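Local coordinates for putative nisin-resistance protein (PDB 4Y68), which probably acts as an S41-family peptidase that recognises and cleaves the lantibiotic nisin, giving resistance to it, at residues Q92-K96 against E97-R101; I194-N198 against I199-A203; H224-A227 against S228-M232. One frame throughout, in Å; residues are numbered along the deposited sequence.

Interaction 1: residues Q92-K96 against E97-R101; sequences QILSK and ETVRR
V99 and L94 form a hydrophobic staple across the N-terminus of helix 96-103, with S95 between them at the N-cap position. Strand 92-94 pairs with strand 267-276, where L94 bonds R267 through the backbone and V99 also touches R267, so the staple ties the helix start to this sheet edge. In the first turn, E97 CB lies near the S95 hydroxyl. T98 follows with the side-chain link: its OG1 is 2.9 Å from S95 OG, a hydrogen bond in which either hydroxyl could be the donor. With its OG1 anti to the carbonyl carbon (chi1 -56°), T98 turns the hydroxyl to S95 and leaves CG2 to meet L94 CD2 at 4.0 Å, the two side chains crossing at about a right angle. V99 closes the first helical turn through V99 N to S95 O (2.9 Å), the donor lying nearly on the line of the carbonyl. V99 CG2 presses on L94 CB at 3.4 Å, tighter than usual van der Waals contact. R100 N continues the helical pattern by reaching K96 O at 3.2 Å, the donor tilted 24° from the carbonyl plane.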
loop_
_atom_site.group_PDB
_atom_site.type_symbol
_atom_site.label_atom_id
_atom_site.label_comp_id
_atom_site.label_asym_id
_atom_site.label_seq_id
_atom_site.Cartn_x
_atom_site.Cartn_y
_atom_site.Cartn_z
ATOM N N GLN A 92 3.095 -1.539 -12.678
ATOM C CA GLN A 92 2.494 -2.454 -13.657
ATOM C C GLN A 92 1.235 -1.885 -14.292
ATOM O O GLN A 92 0.703 -0.868 -13.845
ATOM C CB GLN A 92 2.161 -3.804 -13.009
ATOM C CG GLN A 92 1.252 -3.706 -11.803
ATOM C CD GLN A 92 1.102 -5.033 -11.079
ATOM O OE1 GLN A 92 1.222 -6.086 -11.691
ATOM N NE2 GLN A 92 0.851 -4.985 -9.768
ATOM N N ILE A 93 0.777 -2.550 -15.347
ATOM C CA ILE A 93 -0.483 -2.248 -16.002
ATOM C C ILE A 93 -1.459 -3.388 -15.708
ATOM O O ILE A 93 -1.205 -4.545 -16.033
ATOM C CB ILE A 93 -0.332 -2.066 -17.543
ATOM C CG1 ILE A 93 0.449 -3.234 -18.164
ATOM C CG2 ILE A 93 0.384 -0.785 -17.880
ATOM C CD1 ILE A 93 1.950 -2.940 -18.472
ATOM N N LEU A 94 -2.567 -3.070 -15.061
ATOM C CA LEU A 94 -3.598 -4.067 -14.838
ATOM C C LEU A 94 -4.770 -3.834 -15.795
ATOM O O LEU A 94 -5.289 -2.728 -15.899
ATOM C CB LEU A 94 -4.051 -4.022 -13.385
ATOM C CG LEU A 94 -2.858 -4.067 -12.426
ATOM C CD1 LEU A 94 -3.279 -3.736 -11.014
ATOM C CD2 LEU A 94 -2.203 -5.443 -12.493
ATOM N N SER A 95 -5.160 -4.876 -16.520
ATOM C CA SER A 95 -6.327 -4.793 -17.364
ATOM C C SER A 95 -7.541 -4.637 -16.456
ATOM O O SER A 95 -7.473 -4.924 -15.249
ATOM C CB SER A 95 -6.456 -6.040 -18.241
ATOM O OG SER A 95 -6.746 -7.177 -17.445
ATOM N N LYS A 96 -8.639 -4.176 -17.035
ATOM C CA LYS A 96 -9.892 -4.025 -16.305
ATOM C C LYS A 96 -10.298 -5.311 -15.591
ATOM O O LYS A 96 -10.721 -5.277 -14.448
ATOM C CB LYS A 96 -11.015 -3.589 -17.249
ATOM C CG LYS A 96 -12.249 -3.087 -16.505
ATOM C CD LYS A 96 -13.445 -2.806 -17.411
ATOM C CE LYS A 96 -14.592 -2.207 -16.581
ATOM N NZ LYS A 96 -15.813 -1.883 -17.375
ATOM N N GLU A 97 -10.150 -6.446 -16.266
ATOM C CA GLU A 97 -10.561 -7.721 -15.696
ATOM C C GLU A 97 -9.695 -8.098 -14.493
ATOM O O GLU A 97 -10.220 -8.508 -13.454
ATOM C CB GLU A 97 -10.521 -8.824 -16.757
ATOM C CG GLU A 97 -10.880 -10.215 -16.223
ATOM C CD GLU A 97 -12.324 -10.327 -15.693
ATOM O OE1 GLU A 97 -13.191 -9.535 -16.129
ATOM O OE2 GLU A 97 -12.587 -11.212 -14.840
ATOM N N THR A 98 -8.378 -7.959 -14.645
ATOM C CA THR A 98 -7.412 -8.232 -13.580
ATOM C C THR A 98 -7.681 -7.348 -12.355
ATOM O O THR A 98 -7.554 -7.792 -11.215
ATOM C CB THR A 98 -5.953 -7.987 -14.051
ATOM O OG1 THR A 98 -5.659 -8.770 -15.218
ATOM C CG2 THR A 98 -4.972 -8.331 -12.968
ATOM N N VAL A 99 -8.036 -6.089 -12.605
ATOM C CA VAL A 99 -8.317 -5.145 -11.531
ATOM C C VAL A 99 -9.550 -5.586 -10.731
ATOM O O VAL A 99 -9.579 -5.451 -9.511
ATOM C CB VAL A 99 -8.540 -3.716 -12.077
ATOM C CG1 VAL A 99 -9.249 -2.845 -11.048
ATOM C CG2 VAL A 99 -7.220 -3.100 -12.488
ATOM N N ARG A 100 -10.557 -6.126 -11.415
ATOM C CA ARG A 100 -11.763 -6.570 -10.725
ATOM C C ARG A 100 -11.561 -7.874 -9.955
ATOM O O ARG A 100 -12.033 -7.990 -8.826
ATOM C CB ARG A 100 -12.929 -6.731 -11.692
ATOM C CG ARG A 100 -14.187 -6.082 -11.151
ATOM C CD ARG A 100 -15.375 -6.276 -12.055
ATOM N NE ARG A 100 -15.910 -7.633 -11.979
ATOM C CZ ARG A 100 -16.751 -8.058 -11.037
ATOM N NH1 ARG A 100 -17.150 -7.237 -10.067
ATOM N NH2 ARG A 100 -17.188 -9.313 -11.059
ATOM N N ARG A 101 -10.874 -8.850 -10.550
ATOM C CA ARG A 101 -10.595 -10.099 -9.850
ATOM C C ARG A 101 -9.802 -9.814 -8.578
ATOM O O ARG A 101 -10.057 -10.408 -7.538
ATOM C CB ARG A 101 -9.837 -11.092 -10.737
ATOM C CG ARG A 101 -10.491 -11.346 -12.104
ATOM C CD ARG A 101 -10.257 -12.772 -12.630
ATOM N NE ARG A 101 -8.876 -13.236 -12.484
ATOM C CZ ARG A 101 -7.959 -13.194 -13.450
ATOM N NH1 ARG A 101 -8.261 -12.699 -14.651
ATOM N NH2 ARG A 101 -6.732 -13.650 -13.215
#

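Interaction 2: residues I194-N198 against I199-A203; sequences ITMKN and IPLEA
I199 folds back over M196 and I194 where the chain leaves strand 191-195 through a type I turn, M196 to I199. The turn is closed by I199 N donating to M196 O (3.1 Å), but the donor stands 60° out of the carbonyl plane, above it. I199 CG1 is anti to its carbonyl carbon (chi1 -51°), which lays the branch along the turn, 3.5 Å from T195 O. Its tip then meets the strand: I199 CD1 lies 4.2 Å from I194 CG2, and the two isoleucines cross at about a right angle. M196 comes in obliquely from another direction. Bends at chi2 and chi3 curl the thioether so that M196 SD sits 4.1 Å from I199 CG1, with L201 CD1 more loosely beside the same sulfur. This apolar group is closed by helix 165-171, whose I169 touches both M196 and I199. On the polar side of the turn, N198 OD1 accepts from T195 N at 3.0 Å, the donor above the carboxamide plane. R208 bonds both M196 O and I199 O and forms a salt bridge with E202, tying the two halves of the turn together. P200, beside a bound MES molecule probably from the crystallisation liquor, centres the inverse gamma turn that follows, in which L201 N meets I199 O at 2.6 Å.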
loop_
_atom_site.group_PDB
_atom_site.type_symbol
_atom_site.label_atom_id
_atom_site.label_comp_id
_atom_site.label_asym_id
_atom_site.label_seq_id
_atom_site.Cartn_x
_atom_site.Cartn_y
_atom_site.Cartn_z
ATOM N N ILE A 194 2.915 11.854 4.252
ATOM C CA ILE A 194 1.582 11.334 4.553
ATOM C C ILE A 194 1.342 11.445 6.074
ATOM O O ILE A 194 2.059 10.837 6.864
ATOM C CB ILE A 194 1.410 9.884 4.090
ATOM C CG1 ILE A 194 1.569 9.772 2.569
ATOM C CG2 ILE A 194 0.073 9.317 4.574
ATOM C CD1 ILE A 194 0.592 10.642 1.762
ATOM N N THR A 195 0.378 12.272 6.467
ATOM C CA THR A 195 0.005 12.459 7.867
ATOM C C THR A 195 -1.376 11.877 8.060
ATOM O O THR A 195 -2.054 11.547 7.086
ATOM C CB THR A 195 -0.051 13.965 8.310
ATOM O OG1 THR A 195 -1.135 14.624 7.633
ATOM C CG2 THR A 195 1.232 14.685 7.990
ATOM N N MET A 196 -1.809 11.790 9.308
ATOM C CA MET A 196 -3.133 11.274 9.579
ATOM C C MET A 196 -4.194 12.173 8.932
ATOM O O MET A 196 -5.210 11.680 8.490
ATOM C CB MET A 196 -3.346 11.124 11.092
ATOM C CG MET A 196 -4.609 10.358 11.486
ATOM S SD MET A 196 -4.811 8.724 10.732
ATOM C CE MET A 196 -3.596 7.774 11.617
ATOM N N LYS A 197 -3.935 13.474 8.812
ATOM C CA LYS A 197 -4.844 14.388 8.081
ATOM C C LYS A 197 -5.036 14.078 6.584
ATOM O O LYS A 197 -6.132 14.202 6.048
ATOM C CB LYS A 197 -4.355 15.827 8.213
ATOM C CG LYS A 197 -4.193 16.283 9.637
ATOM C CD LYS A 197 -3.066 17.318 9.774
ATOM C CE LYS A 197 -3.528 18.761 9.504
ATOM N NZ LYS A 197 -3.943 19.042 8.092
ATOM N N ASN A 198 -3.976 13.703 5.883
ATOM C CA ASN A 198 -4.141 13.287 4.490
ATOM C C ASN A 198 -4.994 12.010 4.323
ATOM O O ASN A 198 -5.235 11.575 3.191
ATOM C CB ASN A 198 -2.788 13.044 3.814
ATOM C CG ASN A 198 -1.827 14.193 3.977
ATOM O OD1 ASN A 198 -0.655 13.969 4.282
ATOM N ND2 ASN A 198 -2.307 15.428 3.789
ATOM N N ILE A 199 -5.414 11.396 5.433
ATOM C CA ILE A 199 -6.205 10.170 5.371
ATOM C C ILE A 199 -7.674 10.540 5.439
ATOM O O ILE A 199 -8.098 11.170 6.398
ATOM C CB ILE A 199 -5.873 9.196 6.527
ATOM C CG1 ILE A 199 -4.365 8.964 6.630
ATOM C CG2 ILE A 199 -6.620 7.866 6.344
ATOM C CD1 ILE A 199 -3.811 8.109 5.512
ATOM N N PRO A 200 -8.457 10.165 4.420
ATOM C CA PRO A 200 -9.873 10.557 4.388
ATOM C C PRO A 200 -10.720 9.865 5.445
ATOM O O PRO A 200 -11.565 9.055 5.096
ATOM C CB PRO A 200 -10.320 10.127 2.984
ATOM C CG PRO A 200 -9.081 10.154 2.180
ATOM C CD PRO A 200 -8.006 9.659 3.116
ATOM N N LEU A 201 -10.500 10.180 6.713
ATOM C CA LEU A 201 -11.250 9.556 7.793
ATOM C C LEU A 201 -12.742 9.884 7.707
ATOM O O LEU A 201 -13.586 9.034 8.002
ATOM C CB LEU A 201 -10.701 9.994 9.153
ATOM C CG LEU A 201 -9.282 9.566 9.513
ATOM C CD1 LEU A 201 -9.015 9.903 10.942
ATOM C CD2 LEU A 201 -9.045 8.088 9.268
ATOM N N GLU A 202 -13.057 11.120 7.317
ATOM C CA GLU A 202 -14.446 11.562 7.191
ATOM C C GLU A 202 -15.254 10.545 6.370
ATOM O O GLU A 202 -16.328 10.126 6.779
ATOM C CB GLU A 202 -14.517 12.964 6.562
ATOM C CG GLU A 202 -14.076 14.130 7.495
ATOM C CD GLU A 202 -12.548 14.243 7.663
ATOM O OE1 GLU A 202 -11.796 13.644 6.860
ATOM O OE2 GLU A 202 -12.095 14.929 8.610
ATOM N N ALA A 203 -14.715 10.138 5.227
ATOM C CA ALA A 203 -15.315 9.094 4.407
ATOM C C ALA A 203 -15.626 7.778 5.156
ATOM O O ALA A 203 -16.587 7.101 4.829
ATOM C CB ALA A 203 -14.418 8.797 3.244
#

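Interaction 3: residues H224-A227 against S228-M232; sequences HKTA and SSAEM
E231 reaches back over the T226-A227 backbone at the N-terminus of helix 229-235, where S228 holds the N-cap position and E231 supplies half of a capping box. Its CG is anti to the carbonyl carbon (chi1 -75°) and the chain is extended beyond it, so the side chain runs back along the incoming loop: E231 CG lies 3.4 Å from T226 O and E231 OE1 3.3 Å from A227 CA. E231 OE1 then accepts from S228 N at 2.7 Å through its anti lone pair, in a nearly straight bond of 166°. The buried carboxylate is gripped further from outside, OE1 by Y253 N and OE2 by T250 OG1 and G252 N, which fixes its rotation. The other half of the box is missing, because S228 makes no capping bond with its side chain. Instead its OG, carried anti to the backbone N, is hydrogen-bonded to H90 NE2, an arrangement consistent with the serine-histidine pair of a serine peptidase. S228 has a positive phi of 68°, and with S229 it makes a turn close to type II', closed by A230 N to A227 O at 3.0 Å. That donor sits above the carbonyl plane. T226 splits its branches by polarity: OG1 bonds L157 O and N223 N, while CG2 faces the helix. S229 OG points elsewhere, to G163 O. The helix begins with M232 N bonded to S228 O, and beside it the loop rests on the first turn by two methyl groups, T226 CG2 lying 3.9 Å from A230 CB.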
loop_
_atom_site.group_PDB
_atom_site.type_symbol
_atom_site.label_atom_id
_atom_site.label_comp_id
_atom_site.label_asym_id
_atom_site.label_seq_id
_atom_site.Cartn_x
_atom_site.Cartn_y
_atom_site.Cartn_z
ATOM N N HIS A 224 7.339 -12.622 4.705
ATOM C CA HIS A 224 7.910 -12.265 3.409
ATOM C C HIS A 224 6.875 -11.736 2.408
ATOM O O HIS A 224 7.223 -11.041 1.456
ATOM C CB HIS A 224 8.637 -13.472 2.795
ATOM C CG HIS A 224 9.992 -13.728 3.383
ATOM N ND1 HIS A 224 10.890 -12.716 3.656
ATOM C CD2 HIS A 224 10.599 -14.882 3.762
ATOM C CE1 HIS A 224 11.994 -13.235 4.170
ATOM N NE2 HIS A 224 11.843 -14.546 4.244
ATOM N N LYS A 225 5.604 -12.063 2.617
ATOM C CA LYS A 225 4.559 -11.643 1.684
ATOM C C LYS A 225 4.002 -10.254 2.022
ATOM O O LYS A 225 3.400 -9.600 1.173
ATOM C CB LYS A 225 3.420 -12.664 1.654
ATOM C CG LYS A 225 3.763 -13.989 0.968
ATOM C CD LYS A 225 2.475 -14.682 0.472
ATOM C CE LYS A 225 2.687 -16.158 0.126
ATOM N NZ LYS A 225 3.912 -16.403 -0.701
ATOM N N THR A 226 4.205 -9.807 3.253
ATOM C CA THR A 226 3.749 -8.467 3.663
ATOM C C THR A 226 4.253 -7.406 2.703
ATOM O O THR A 226 5.452 -7.184 2.627
ATOM C CB THR A 226 4.235 -8.133 5.086
ATOM O OG1 THR A 226 3.737 -9.125 5.985
ATOM C CG2 THR A 226 3.737 -6.727 5.518
ATOM N N ALA A 227 3.362 -6.726 1.992
ATOM C CA ALA A 227 3.826 -5.845 0.917
ATOM C C ALA A 227 3.055 -4.538 0.757
ATOM O O ALA A 227 1.872 -4.450 1.060
ATOM C CB ALA A 227 3.791 -6.604 -0.429
ATOM N N SER A 228 3.747 -3.532 0.241
ATOM C CA SER A 228 3.090 -2.385 -0.370
ATOM C C SER A 228 2.353 -1.550 0.683
ATOM O O SER A 228 2.973 -1.102 1.645
ATOM C CB SER A 228 2.145 -2.861 -1.480
ATOM O OG SER A 228 1.981 -1.855 -2.469
ATOM N N SER A 229 1.046 -1.357 0.515
ATOM C CA SER A 229 0.251 -0.611 1.495
ATOM C C SER A 229 0.481 -1.144 2.906
ATOM O O SER A 229 0.504 -0.389 3.888
ATOM C CB SER A 229 -1.239 -0.695 1.160
ATOM O OG SER A 229 -1.621 0.201 0.130
ATOM N N ALA A 230 0.622 -2.460 2.994
ATOM C CA ALA A 230 0.853 -3.133 4.255
ATOM C C ALA A 230 2.215 -2.748 4.794
ATOM O O ALA A 230 2.379 -2.567 5.994
ATOM C CB ALA A 230 0.748 -4.657 4.079
ATOM N N GLU A 231 3.204 -2.638 3.903
ATOM C CA GLU A 231 4.526 -2.206 4.338
ATOM C C GLU A 231 4.494 -0.736 4.804
ATOM O O GLU A 231 5.081 -0.405 5.819
ATOM C CB GLU A 231 5.542 -2.394 3.230
ATOM C CG GLU A 231 5.931 -3.825 3.021
ATOM C CD GLU A 231 6.856 -3.980 1.861
ATOM O OE1 GLU A 231 6.403 -3.759 0.706
ATOM O OE2 GLU A 231 8.039 -4.287 2.108
ATOM N N MET A 232 3.774 0.124 4.082
ATOM C CA MET A 232 3.673 1.532 4.480
ATOM C C MET A 232 2.819 1.709 5.736
ATOM O O MET A 232 3.013 2.669 6.484
ATOM C CB MET A 232 3.111 2.396 3.346
ATOM C CG MET A 232 4.211 3.232 2.655
ATOM S SD MET A 232 5.420 2.145 1.862
ATOM C CE MET A 232 4.343 1.610 0.522
#

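In the fold
Interactions 1 and 3 both start a helix, yet at opposite levels of burial: 92-101 is a surface contact held by an apolar staple and a hydroxyl pair, whereas 224-232 is buried near the centre of the chain and relies on a carboxylate with several partners. Interaction 2 is partly buried, a turn packed on isoleucine and methionine. Interactions 1 and 2 reach the same antiparallel sheet through strands 92-94 and 191-195, with centres about 26 Å apart. Interaction 3 instead follows strand 218-222 of the mixed sheet. Helix 165-171 touches both interactions 2 and 3, whose nearest atoms are about 7 Å apart.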